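Local coordinates for protein 4-dehydrase (Streptomyces venezuelae, PDB 2PO3) that probably works as a pyridoxal-phosphate-dependent aminotransferase on a TDP-linked sugar in the biosynthesis of desosamine, at residues His105-Ile119 against Glu338-Thr351. Sequence-based numbering, arbitrary orientation.
Sequences HALRWIGLTPVFADI and EPYRGQPHAPLPHT
D118 turns its carboxylate onto the first turn of helix 349-355, where L348 is the N-cap residue. OD1 accepts twice from T351: OG1 meets it nearly along its C-O axis at 2.6 Å, and the amide N reaches its syn lone pair at 2.9 Å, with an N-H...O angle of 141°. OD2 accepts from the N of H350, although its position is less certain because it lies too near P349 in the model. With an alanine here, the amide and hydroxyl of T351 would probably lose the acceptor they share in OD1, and with it the polar tie from this residue to the helix's first turn. Beside the carboxylate, I119 CG1 touches H350 CB at 3.7 Å; further along toward the strand, L348 CD1 packs on F116 CB at 3.9 Å.

At the other end, an aromatic cluster of H105, F116, Y340 and H345 closes the contact. F116 has CG anti to its carbonyl carbon (chi1 -57°), which brings CE1 3.8 Å from Y340 CG in an edge-to-face pair with planes at 83°. P339 CD lies over the rim of the opposite face of the tyrosine, and P114 CG approaches Y340 CE2 at 3.7 Å. Y340 OH pairs with ND1 of H105 at 2.6 Å, a hydrogen bond in which either atom could be the donor.

In the second shell, H345 NE2 donates to Y340 O, which also takes Q343 N from the other face of its carbonyl plane, within a type II turn. Waters link F116 N to H345 ND1, F116 O to A346 N, and A117 O to T351 OG1. P104 backs the cluster, while F227 of the second subunit packs on H105. The irregular 338-351 segment thus lines strand 113-117, an outermost strand within this chain of the seven-stranded mixed sheet characteristic of fold-type I PLP enzymes.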
ATOM      1  N   HIS A 105       0.183 -10.175  11.798  1.00 14.03           N
ATOM      2  CA  HIS A 105       0.449 -10.380  10.390  1.00 17.66           C
ATOM      3  C   HIS A 105       1.350  -9.340   9.764  1.00 19.87           C
ATOM      4  O   HIS A 105       2.155  -9.659   8.910  1.00 19.91           O
ATOM      5  CB  HIS A 105      -0.833 -10.466   9.560  1.00 21.49           C
ATOM      6  CG  HIS A 105      -1.540 -11.762   9.748  1.00 24.05           C
ATOM      7  ND1 HIS A 105      -1.058 -12.704  10.646  1.00 23.49           N
ATOM      8  CD2 HIS A 105      -2.683 -12.250   9.150  1.00 22.30           C
ATOM      9  CE1 HIS A 105      -1.905 -13.743  10.588  1.00 23.47           C
ATOM     10  NE2 HIS A 105      -2.891 -13.495   9.699  1.00 23.52           N
ATOM     11  N   ALA A 106       1.208  -8.091  10.168  1.00 18.94           N
ATOM     12  CA  ALA A 106       2.043  -7.062   9.556  1.00 14.79           C
ATOM     13  C   ALA A 106       3.510  -7.390   9.729  1.00 25.81           C
ATOM     14  O   ALA A 106       4.350  -7.200   8.829  1.00 18.13           O
ATOM     15  CB  ALA A 106       1.758  -5.709  10.195  1.00 13.50           C
ATOM     16  N   LEU A 107       3.806  -7.902  10.923  1.00 18.96           N
ATOM     17  CA  LEU A 107       5.197  -8.223  11.228  1.00 24.26           C
ATOM     18  C   LEU A 107       5.648  -9.550  10.710  1.00 18.94           C
ATOM     19  O   LEU A 107       6.793  -9.683  10.328  1.00 16.37           O
ATOM     20  CB  LEU A 107       5.515  -8.095  12.717  1.00 19.66           C
ATOM     21  CG  LEU A 107       5.113  -6.717  13.217  1.00 28.43           C
ATOM     22  CD1 LEU A 107       5.575  -6.613  14.651  1.00 27.90           C
ATOM     23  CD2 LEU A 107       5.714  -5.611  12.324  1.00 20.03           C
ATOM     24  N   ARG A 108       4.732 -10.501  10.712  1.00 20.99           N
ATOM     25  CA  ARG A 108       4.997 -11.837  10.225  1.00 18.89           C
ATOM     26  C   ARG A 108       5.333 -11.814   8.727  1.00 26.62           C
ATOM     27  O   ARG A 108       6.131 -12.599   8.213  1.00 26.37           O
ATOM     28  CB  ARG A 108       3.786 -12.736  10.496  1.00 23.53           C
ATOM     29  CG  ARG A 108       3.848 -14.083   9.780  1.00 16.26           C
ATOM     30  CD  ARG A 108       4.617 -15.106  10.620  1.00 34.47           C
ATOM     31  NE  ARG A 108       6.048 -14.804  10.820  1.00 27.94           N
ATOM     32  CZ  ARG A 108       6.965 -15.108   9.906  1.00 24.83           C
ATOM     33  NH1 ARG A 108       6.606 -15.682   8.748  1.00 26.36           N
ATOM     34  NH2 ARG A 108       8.251 -14.814  10.138  1.00 27.27           N
ATOM     35  N   TRP A 109       4.682 -10.891   8.036  1.00 16.21           N
ATOM     36  CA  TRP A 109       4.822 -10.673   6.591  1.00 18.26           C
ATOM     37  C   TRP A 109       6.242 -10.325   6.213  1.00 23.55           C
ATOM     38  O   TRP A 109       6.730 -10.743   5.157  1.00 23.89           O
ATOM     39  CB  TRP A 109       3.922  -9.489   6.197  1.00 17.76           C
ATOM     40  CG  TRP A 109       3.798  -9.318   4.730  1.00 14.90           C
ATOM     41  CD1 TRP A 109       4.360  -8.326   4.002  1.00 18.10           C
ATOM     42  CD2 TRP A 109       3.052 -10.145   3.808  1.00 15.98           C
ATOM     43  NE1 TRP A 109       4.013  -8.483   2.667  1.00 22.78           N
ATOM     44  CE2 TRP A 109       3.230  -9.598   2.513  1.00 21.88           C
ATOM     45  CE3 TRP A 109       2.299 -11.322   3.930  1.00 18.38           C
ATOM     46  CZ2 TRP A 109       2.633 -10.168   1.371  1.00 18.67           C
ATOM     47  CZ3 TRP A 109       1.722 -11.894   2.806  1.00 16.82           C
ATOM     48  CH2 TRP A 109       1.875 -11.310   1.539  1.00 17.48           C
ATOM     49  N   ILE A 110       6.902  -9.555   7.103  1.00 22.22           N
ATOM     50  CA  ILE A 110       8.285  -9.147   6.873  1.00 21.14           C
ATOM     51  C   ILE A 110       9.276 -10.003   7.636  1.00 21.61           C
ATOM     52  O   ILE A 110      10.390  -9.565   7.871  1.00 18.18           O
ATOM     53  CB  ILE A 110       8.528  -7.691   7.170  1.00 19.79           C
ATOM     54  CG1 ILE A 110       8.008  -7.349   8.560  1.00 15.28           C
ATOM     55  CG2 ILE A 110       7.821  -6.826   6.131  1.00 19.17           C
ATOM     56  CD1 ILE A 110       8.618  -6.050   9.081  1.00 13.45           C
ATOM     57  N   GLY A 111       8.823 -11.204   8.034  1.00 27.69           N
ATOM     58  CA  GLY A 111       9.639 -12.179   8.753  1.00 25.35           C
ATOM     59  C   GLY A 111       9.809 -12.096  10.281  1.00 29.31           C
ATOM     60  O   GLY A 111      10.664 -12.778  10.801  1.00 28.25           O
ATOM     61  N   LEU A 112       9.052 -11.294  11.028  1.00 21.59           N
ATOM     62  CA  LEU A 112       9.206 -11.247  12.476  1.00 17.98           C
ATOM     63  C   LEU A 112       8.362 -12.326  13.171  1.00 21.98           C
ATOM     64  O   LEU A 112       7.571 -13.051  12.550  1.00 22.19           O
ATOM     65  CB  LEU A 112       9.028  -9.853  13.124  1.00 20.26           C
ATOM     66  CG  LEU A 112      10.066  -8.846  12.646  1.00 21.40           C
ATOM     67  CD1 LEU A 112       9.518  -7.441  12.835  1.00 20.61           C
ATOM     68  CD2 LEU A 112      11.336  -8.972  13.478  1.00 19.16           C
ATOM     69  N   THR A 113       8.516 -12.433  14.491  1.00 19.57           N
ATOM     70  CA  THR A 113       7.810 -13.444  15.279  1.00 20.97           C
ATOM     71  C   THR A 113       6.977 -12.871  16.401  1.00 24.30           C
ATOM     72  O   THR A 113       7.454 -12.481  17.515  1.00 24.64           O
ATOM     73  CB  THR A 113       8.838 -14.421  15.921  1.00 43.59           C
ATOM     74  OG1 THR A 113       9.659 -14.971  14.930  1.00 30.51           O
ATOM     75  CG2 THR A 113       8.174 -15.542  16.730  1.00 24.51           C
ATOM     76  N   PRO A 114       5.680 -12.817  16.108  1.00 27.25           N
ATOM     77  CA  PRO A 114       4.799 -12.294  17.115  1.00 26.44           C
ATOM     78  C   PRO A 114       4.812 -13.182  18.355  1.00 30.19           C
ATOM     79  O   PRO A 114       4.786 -14.413  18.246  1.00 21.82           O
ATOM     80  CB  PRO A 114       3.414 -12.349  16.483  1.00 22.33           C
ATOM     81  CG  PRO A 114       3.593 -12.438  14.978  1.00 21.31           C
ATOM     82  CD  PRO A 114       5.004 -12.948  14.778  1.00 21.23           C
ATOM     83  N   VAL A 115       4.853 -12.560  19.521  1.00 21.99           N
ATOM     84  CA  VAL A 115       4.808 -13.319  20.757  1.00 25.59           C
ATOM     85  C   VAL A 115       3.668 -12.788  21.616  1.00 22.13           C
ATOM     86  O   VAL A 115       3.715 -11.665  22.125  1.00 22.51           O
ATOM     87  CB  VAL A 115       6.132 -13.500  21.504  1.00 29.30           C
ATOM     88  CG1 VAL A 115       5.812 -14.222  22.808  1.00 33.63           C
ATOM     89  CG2 VAL A 115       7.121 -14.367  20.707  1.00 23.66           C
ATOM     90  N   PHE A 116       2.638 -13.616  21.733  1.00 15.62           N
ATOM     91  CA  PHE A 116       1.391 -13.311  22.469  1.00 14.24           C
ATOM     92  C   PHE A 116       1.369 -13.377  24.009  1.00 24.39           C
ATOM     93  O   PHE A 116       1.726 -14.379  24.655  1.00 27.28           O
ATOM     94  CB  PHE A 116       0.180 -14.070  21.879  1.00 19.33           C
ATOM     95  CG  PHE A 116      -0.019 -13.767  20.420  1.00 23.85           C
ATOM     96  CD1 PHE A 116       0.045 -14.776  19.452  1.00 20.25           C
ATOM     97  CD2 PHE A 116      -0.280 -12.451  20.026  1.00 28.86           C
ATOM     98  CE1 PHE A 116      -0.168 -14.497  18.096  1.00 20.22           C
ATOM     99  CE2 PHE A 116      -0.472 -12.157  18.674  1.00 27.98           C
ATOM    100  CZ  PHE A 116      -0.412 -13.175  17.713  1.00 22.97           C
ATOM    101  N   ALA A 117       0.922 -12.269  24.611  1.00 20.92           N
ATOM    102  CA  ALA A 117       0.773 -12.155  26.066  1.00 32.73           C
ATOM    103  C   ALA A 117      -0.671 -11.714  26.396  1.00 34.41           C
ATOM    104  O   ALA A 117      -1.295 -10.983  25.622  1.00 30.27           O
ATOM    105  CB  ALA A 117       1.868 -11.323  26.729  1.00 36.87           C
ATOM    106  N   ASP A 118      -1.216 -12.158  27.533  1.00 25.03           N
ATOM    107  CA  ASP A 118      -2.583 -11.864  27.975  1.00 27.98           C
ATOM    108  C   ASP A 118      -2.896 -10.398  28.286  1.00 29.34           C
ATOM    109  O   ASP A 118      -1.965  -9.601  28.512  1.00 24.60           O
ATOM    110  CB  ASP A 118      -3.064 -12.827  29.105  1.00 24.92           C
ATOM    111  CG  ASP A 118      -4.498 -13.250  28.926  1.00 30.52           C
ATOM    112  OD1 ASP A 118      -5.211 -12.834  28.009  1.00 25.73           O
ATOM    113  OD2 ASP A 118      -4.894 -14.088  29.860  1.00 26.87           O
ATOM    114  N   ILE A 119      -4.223 -10.079  28.302  1.00 20.79           N
ATOM    115  CA  ILE A 119      -4.723  -8.735  28.600  1.00 16.84           C
ATOM    116  C   ILE A 119      -5.062  -8.582  30.073  1.00 24.08           C
ATOM    117  O   ILE A 119      -5.184  -9.549  30.809  1.00 20.94           O
ATOM    118  CB  ILE A 119      -6.011  -8.408  27.850  1.00 14.76           C
ATOM    119  CG1 ILE A 119      -7.066  -9.505  28.092  1.00 17.17           C
ATOM    120  CG2 ILE A 119      -5.743  -8.191  26.349  1.00 15.00           C
ATOM    121  CD1 ILE A 119      -8.508  -9.158  27.647  1.00 11.16           C
ATOM    122  N   GLU A 338      -4.391 -18.516  11.631  1.00 27.65           N
ATOM    123  CA  GLU A 338      -3.198 -18.980  10.919  1.00 26.41           C
ATOM    124  C   GLU A 338      -2.313 -17.795  10.601  1.00 25.92           C
ATOM    125  O   GLU A 338      -2.788 -16.708  10.339  1.00 36.68           O
ATOM    126  CB  GLU A 338      -3.492 -19.755   9.637  1.00 25.08           C
ATOM    127  CG  GLU A 338      -4.440 -20.933   9.924  1.00 20.37           C
ATOM    128  CD  GLU A 338      -3.692 -22.102  10.510  1.00 45.23           C
ATOM    129  OE1 GLU A 338      -2.462 -22.185  10.571  1.00 31.52           O
ATOM    130  OE2 GLU A 338      -4.510 -22.999  10.978  1.00 36.31           O
ATOM    131  N   PRO A 339      -1.015 -17.998  10.648  1.00 28.67           N
ATOM    132  CA  PRO A 339      -0.461 -19.312  10.957  1.00 26.59           C
ATOM    133  C   PRO A 339      -0.185 -19.529  12.457  1.00 37.74           C
ATOM    134  O   PRO A 339       0.589 -20.431  12.764  1.00 40.94           O
ATOM    135  CB  PRO A 339       0.922 -19.190  10.256  1.00 27.19           C
ATOM    136  CG  PRO A 339       1.377 -17.738  10.448  1.00 27.26           C
ATOM    137  CD  PRO A 339       0.065 -16.954  10.525  1.00 25.92           C
ATOM    138  N   TYR A 340      -0.755 -18.742  13.406  1.00 31.89           N
ATOM    139  CA  TYR A 340      -0.448 -18.903  14.849  1.00 26.37           C
ATOM    140  C   TYR A 340      -1.123 -20.066  15.518  1.00 28.14           C
ATOM    141  O   TYR A 340      -0.624 -20.624  16.500  1.00 19.56           O
ATOM    142  CB  TYR A 340      -0.642 -17.598  15.690  1.00 29.40           C
ATOM    143  CG  TYR A 340      -0.252 -16.434  14.839  1.00 29.73           C
ATOM    144  CD1 TYR A 340      -1.216 -15.576  14.311  1.00 24.03           C
ATOM    145  CD2 TYR A 340       1.090 -16.259  14.494  1.00 25.00           C
ATOM    146  CE1 TYR A 340      -0.838 -14.528  13.471  1.00 19.42           C
ATOM    147  CE2 TYR A 340       1.477 -15.221  13.646  1.00 26.42           C
ATOM    148  CZ  TYR A 340       0.507 -14.357  13.132  1.00 40.40           C
ATOM    149  OH  TYR A 340       0.901 -13.326  12.303  1.00 27.48           O
ATOM    150  N   ARG A 341      -2.279 -20.363  14.950  1.00 23.24           N
ATOM    151  CA  ARG A 341      -3.159 -21.398  15.399  1.00 20.73           C
ATOM    152  C   ARG A 341      -2.450 -22.696  15.699  1.00 31.38           C
ATOM    153  O   ARG A 341      -1.765 -23.254  14.854  1.00 30.70           O
ATOM    154  CB  ARG A 341      -4.161 -21.653  14.313  1.00 24.24           C
ATOM    155  CG  ARG A 341      -5.055 -22.804  14.697  1.00 33.39           C
ATOM    156  CD  ARG A 341      -6.239 -22.931  13.756  1.00 57.36           C
ATOM    157  NE  ARG A 341      -7.407 -23.513  14.414  1.00 77.95           N
ATOM    158  CZ  ARG A 341      -8.250 -22.856  15.225  1.00 97.15           C
ATOM    159  NH1 ARG A 341      -8.124 -21.561  15.524  1.00 65.37           N
ATOM    160  NH2 ARG A 341      -9.275 -23.523  15.767  1.00 86.10           N
ATOM    161  N   GLY A 342      -2.613 -23.202  16.912  1.00 38.19           N
ATOM    162  CA  GLY A 342      -1.987 -24.470  17.232  1.00 44.72           C
ATOM    163  C   GLY A 342      -0.516 -24.458  17.598  1.00 49.40           C
ATOM    164  O   GLY A 342       0.073 -25.500  17.868  1.00 52.14           O
ATOM    165  N   GLN A 343       0.079 -23.287  17.594  1.00 37.95           N
ATOM    166  CA  GLN A 343       1.459 -23.213  17.969  1.00 30.35           C
ATOM    167  C   GLN A 343       1.494 -22.933  19.460  1.00 39.33           C
ATOM    168  O   GLN A 343       0.482 -22.589  20.059  1.00 40.07           O
ATOM    169  CB  GLN A 343       2.226 -22.220  17.101  1.00 31.38           C
ATOM    170  CG  GLN A 343       2.192 -22.688  15.627  1.00 28.74           C
ATOM    171  CD  GLN A 343       2.986 -21.773  14.709  1.00100.00           C
ATOM    172  OE1 GLN A 343       3.411 -22.194  13.615  1.00100.00           O
ATOM    173  NE2 GLN A 343       3.208 -20.526  15.134  1.00 63.83           N
ATOM    174  N   PRO A 344       2.640 -23.116  20.085  1.00 33.10           N
ATOM    175  CA  PRO A 344       2.744 -22.898  21.514  1.00 32.05           C
ATOM    176  C   PRO A 344       2.618 -21.456  21.900  1.00 34.88           C
ATOM    177  O   PRO A 344       3.324 -20.563  21.402  1.00 30.64           O
ATOM    178  CB  PRO A 344       4.137 -23.368  21.943  1.00 27.55           C
ATOM    179  CG  PRO A 344       4.700 -24.132  20.740  1.00 32.27           C
ATOM    180  CD  PRO A 344       3.660 -24.097  19.624  1.00 29.71           C
ATOM    181  N   HIS A 345       1.727 -21.245  22.836  1.00 26.19           N
ATOM    182  CA  HIS A 345       1.547 -19.893  23.290  1.00 27.38           C
ATOM    183  C   HIS A 345       1.431 -19.876  24.786  1.00 31.28           C
ATOM    184  O   HIS A 345       0.965 -20.856  25.351  1.00 34.56           O
ATOM    185  CB  HIS A 345       0.255 -19.254  22.675  1.00 23.23           C
ATOM    186  CG  HIS A 345       0.231 -19.166  21.162  1.00 20.03           C
ATOM    187  ND1 HIS A 345       1.061 -18.306  20.458  1.00 24.94           N
ATOM    188  CD2 HIS A 345      -0.543 -19.838  20.238  1.00 27.58           C
ATOM    189  CE1 HIS A 345       0.784 -18.488  19.141  1.00 28.82           C
ATOM    190  NE2 HIS A 345      -0.176 -19.409  18.967  1.00 25.75           N
ATOM    191  N   ALA A 346       1.824 -18.752  25.386  1.00 27.39           N
ATOM    192  CA  ALA A 346       1.709 -18.506  26.819  1.00 24.00           C
ATOM    193  C   ALA A 346       0.199 -18.644  27.158  1.00 42.49           C
ATOM    194  O   ALA A 346      -0.630 -18.674  26.236  1.00 40.03           O
ATOM    195  CB  ALA A 346       2.169 -17.061  27.109  1.00 20.44           C
ATOM    196  N   PRO A 347      -0.219 -18.745  28.436  1.00 48.75           N
ATOM    197  CA  PRO A 347      -1.659 -18.861  28.723  1.00 45.99           C
ATOM    198  C   PRO A 347      -2.354 -17.517  28.437  1.00 38.12           C
ATOM    199  O   PRO A 347      -1.818 -16.444  28.759  1.00 23.04           O
ATOM    200  CB  PRO A 347      -1.780 -19.162  30.215  1.00 48.05           C
ATOM    201  CG  PRO A 347      -0.479 -18.661  30.833  1.00 61.88           C
ATOM    202  CD  PRO A 347       0.556 -18.627  29.709  1.00 59.15           C
ATOM    203  N   LEU A 348      -3.553 -17.578  27.819  1.00 37.31           N
ATOM    204  CA  LEU A 348      -4.354 -16.393  27.432  1.00 29.72           C
ATOM    205  C   LEU A 348      -5.833 -16.536  27.795  1.00 34.18           C
ATOM    206  O   LEU A 348      -6.694 -16.417  26.930  1.00 27.02           O
ATOM    207  CB  LEU A 348      -4.190 -16.134  25.896  1.00 13.41           C
ATOM    208  CG  LEU A 348      -2.708 -15.927  25.510  1.00  9.84           C
ATOM    209  CD1 LEU A 348      -2.473 -16.075  24.001  1.00 15.89           C
ATOM    210  CD2 LEU A 348      -2.106 -14.586  25.978  1.00 20.52           C
ATOM    211  N   PRO A 349      -6.120 -16.831  29.081  1.00 25.00           N
ATOM    212  CA  PRO A 349      -7.497 -17.038  29.491  1.00 16.75           C
ATOM    213  C   PRO A 349      -8.389 -15.798  29.449  1.00 24.90           C
ATOM    214  O   PRO A 349      -9.601 -15.897  29.196  1.00 26.06           O
ATOM    215  CB  PRO A 349      -7.392 -17.573  30.937  1.00 17.61           C
ATOM    216  CG  PRO A 349      -6.091 -17.018  31.492  1.00 19.47           C
ATOM    217  CD  PRO A 349      -5.195 -16.885  30.266  1.00 17.69           C
ATOM    218  N   HIS A 350      -7.788 -14.629  29.726  1.00 17.39           N
ATOM    219  CA  HIS A 350      -8.540 -13.377  29.717  1.00 16.79           C
ATOM    220  C   HIS A 350      -8.928 -13.006  28.288  1.00 13.29           C
ATOM    221  O   HIS A 350     -10.057 -12.614  28.029  1.00 17.09           O
ATOM    222  CB  HIS A 350      -7.753 -12.258  30.434  1.00 24.56           C
ATOM    223  CG  HIS A 350      -7.540 -12.633  31.870  1.00 30.27           C
ATOM    224  ND1 HIS A 350      -8.627 -12.890  32.710  1.00 27.95           N
ATOM    225  CD2 HIS A 350      -6.389 -12.809  32.580  1.00 30.80           C
ATOM    226  CE1 HIS A 350      -8.124 -13.189  33.899  1.00 30.30           C
ATOM    227  NE2 HIS A 350      -6.793 -13.148  33.858  1.00 30.89           N
ATOM    228  N   THR A 351      -7.982 -13.181  27.379  1.00 13.25           N
ATOM    229  CA  THR A 351      -8.175 -12.934  25.990  1.00 16.06           C
ATOM    230  C   THR A 351      -9.260 -13.863  25.489  1.00 23.73           C
ATOM    231  O   THR A 351     -10.236 -13.494  24.843  1.00 18.87           O
ATOM    232  CB  THR A 351      -6.875 -13.285  25.262  1.00 16.17           C
ATOM    233  OG1 THR A 351      -5.917 -12.299  25.608  1.00 19.54           O
ATOM    234  CG2 THR A 351      -7.075 -13.390  23.740  1.00  9.39           C
TER
HETATM  235  O   HOH W   1       2.920 -16.643  21.237  1.00 26.24           O
HETATM  236  O   HOH W   2       3.266 -16.720  23.931  1.00 51.23           O
HETATM  237  O   HOH W   3      -3.937 -10.850  24.534  1.00 17.40           O
HETATM  238  O   HOH W   4       0.441 -14.044  29.226  1.00 26.39           O